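Local coordinates for protein betainyl-CoA thiolase (Pseudomonas putida, PDB 2HLJ) that probably acts on the thioester bond of acyl-coenzyme A substrates, as a hot-dog-fold member of the thioesterase superfamily named a betainyl-CoA thiolase, at residues H68-K71 and L72-V76. Residues are numbered along the deposited sequence; the frame is centred on the assembly and turned at random.
Sequences HEVK and LGTEV
V70 and K71 meet T74 and V76 around a type II beta turn, K71 to T74, which leads from the loop after strand 57-66 into strand 75-85 of the hot-dog sheet; it illustrates how a turn can be fastened by both the backbone and the side chain of its last residue. H68, at the start of 68-71, ties this loop instead to the residues just before strand 104-114: its ring meets F101 edge-to-face, and its NE2 is hydrogen-bonded to E103 OE2. V70 supplies the apolar side of the contact. Its CG1 branch, set anti to the backbone N (chi1 -180°), reaches T74 CB at 3.8 Å, with the two side chains almost perpendicular, and the same methyl lies 4.0 Å from V76 CG1. Both valines are buried and also touch L105 on strand 104-114. K71 carries the polar side through its backbone, while its side chain leads away and NZ makes a weak hydrogen bond to H22. The turn-closing bond runs from T74 N to K71 O, 3.1 Å long and fairly straight at 158°. G73, at a positive phi that favours glycine, occupies the turn's third position. T74 OG1, held beside its own backbone N, adds a second grip at 2.7 Å from K71 O, and both donors approach from the same face of the carbonyl, tilted out of its plane. A valine in place of T74 would probably leave K71 O with the amide as its sole donor from the turn and strip a bridging water of its acceptor there. That water accepts from K71 N at 2.9 Å and donates to T74 OG1 at 2.8 Å, so the hydroxyl oxygen accepts one hydrogen bond, from the water, while donating its own to K71 O.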
loop_
_atom_site.group_PDB
_atom_site.type_symbol
_atom_site.label_atom_id
_atom_site.label_comp_id
_atom_site.label_asym_id
_atom_site.label_seq_id
_atom_site.Cartn_x
_atom_site.Cartn_y
_atom_site.Cartn_z
ATOM N N HIS A 68 13.079 3.664 4.739
ATOM C CA HIS A 68 14.341 3.152 4.233
ATOM C C HIS A 68 14.149 2.126 3.136
ATOM O O HIS A 68 13.198 1.319 3.129
ATOM C CB HIS A 68 15.127 2.501 5.356
ATOM C CG HIS A 68 15.498 3.456 6.437
ATOM N ND1 HIS A 68 16.573 4.308 6.329
ATOM C CD2 HIS A 68 14.906 3.738 7.620
ATOM C CE1 HIS A 68 16.645 5.056 7.415
ATOM N NE2 HIS A 68 15.641 4.737 8.210
ATOM N N GLU A 69 15.057 2.204 2.185
ATOM C CA GLU A 69 15.192 1.187 1.140
ATOM C C GLU A 69 15.576 -0.128 1.771
ATOM O O GLU A 69 16.242 -0.174 2.814
ATOM C CB GLU A 69 16.233 1.613 0.095
ATOM C CG GLU A 69 17.697 1.463 0.554
ATOM C CD GLU A 69 18.088 2.426 1.704
ATOM O OE1 GLU A 69 17.425 3.487 1.872
ATOM O OE2 GLU A 69 19.062 2.123 2.435
ATOM N N VAL A 70 15.157 -1.211 1.133
ATOM C CA VAL A 70 15.492 -2.535 1.594
ATOM C C VAL A 70 16.066 -3.273 0.412
ATOM O O VAL A 70 15.474 -3.308 -0.663
ATOM C CB VAL A 70 14.252 -3.246 2.177
ATOM C CG1 VAL A 70 14.611 -4.614 2.654
ATOM C CG2 VAL A 70 13.663 -2.409 3.326
ATOM N N LYS A 71 17.246 -3.832 0.606
ATOM C CA LYS A 71 17.997 -4.390 -0.482
ATOM C C LYS A 71 17.736 -5.900 -0.632
ATOM O O LYS A 71 17.345 -6.601 0.313
ATOM C CB LYS A 71 19.506 -4.107 -0.299
ATOM C CG LYS A 71 19.923 -2.633 -0.297
ATOM C CD LYS A 71 21.412 -2.527 -0.026
ATOM C CE LYS A 71 21.918 -1.085 0.025
ATOM N NZ LYS A 71 21.681 -0.317 -1.239
ATOM N N LEU A 72 17.981 -6.400 -1.829
ATOM C CA LEU A 72 18.018 -7.855 -2.072
ATOM C C LEU A 72 18.703 -8.662 -0.962
ATOM O O LEU A 72 19.807 -8.336 -0.546
ATOM C CB LEU A 72 18.754 -8.133 -3.370
ATOM C CG LEU A 72 18.795 -9.592 -3.849
ATOM C CD1 LEU A 72 17.373 -10.081 -4.164
ATOM C CD2 LEU A 72 19.667 -9.677 -5.093
ATOM N N GLY A 73 18.040 -9.721 -0.492
ATOM C CA GLY A 73 18.627 -10.652 0.484
ATOM C C GLY A 73 18.521 -10.218 1.927
ATOM O O GLY A 73 18.903 -10.948 2.839
ATOM N N THR A 74 17.979 -9.041 2.170
ATOM C CA THR A 74 17.796 -8.610 3.511
ATOM C C THR A 74 16.769 -9.503 4.224
ATOM O O THR A 74 15.679 -9.791 3.671
ATOM C CB THR A 74 17.343 -7.154 3.546
ATOM O OG1 THR A 74 18.297 -6.343 2.843
ATOM C CG2 THR A 74 17.250 -6.674 4.978
ATOM N N GLU A 75 17.132 -9.960 5.432
ATOM C CA GLU A 75 16.213 -10.701 6.301
ATOM C C GLU A 75 15.416 -9.687 7.089
ATOM O O GLU A 75 15.983 -8.902 7.819
ATOM C CB GLU A 75 16.980 -11.614 7.250
ATOM C CG GLU A 75 17.728 -12.730 6.500
ATOM C CD GLU A 75 18.915 -13.317 7.294
ATOM O OE1 GLU A 75 19.929 -12.601 7.503
ATOM O OE2 GLU A 75 18.838 -14.506 7.668
ATOM N N VAL A 76 14.104 -9.715 6.936
ATOM C CA VAL A 76 13.258 -8.731 7.570
ATOM C C VAL A 76 12.172 -9.438 8.358
ATOM O O VAL A 76 11.858 -10.595 8.094
ATOM C CB VAL A 76 12.623 -7.731 6.538
ATOM C CG1 VAL A 76 13.707 -6.902 5.817
ATOM C CG2 VAL A 76 11.665 -8.436 5.533
HETATM O O HOH W 1 18.598 -3.567 3.207
#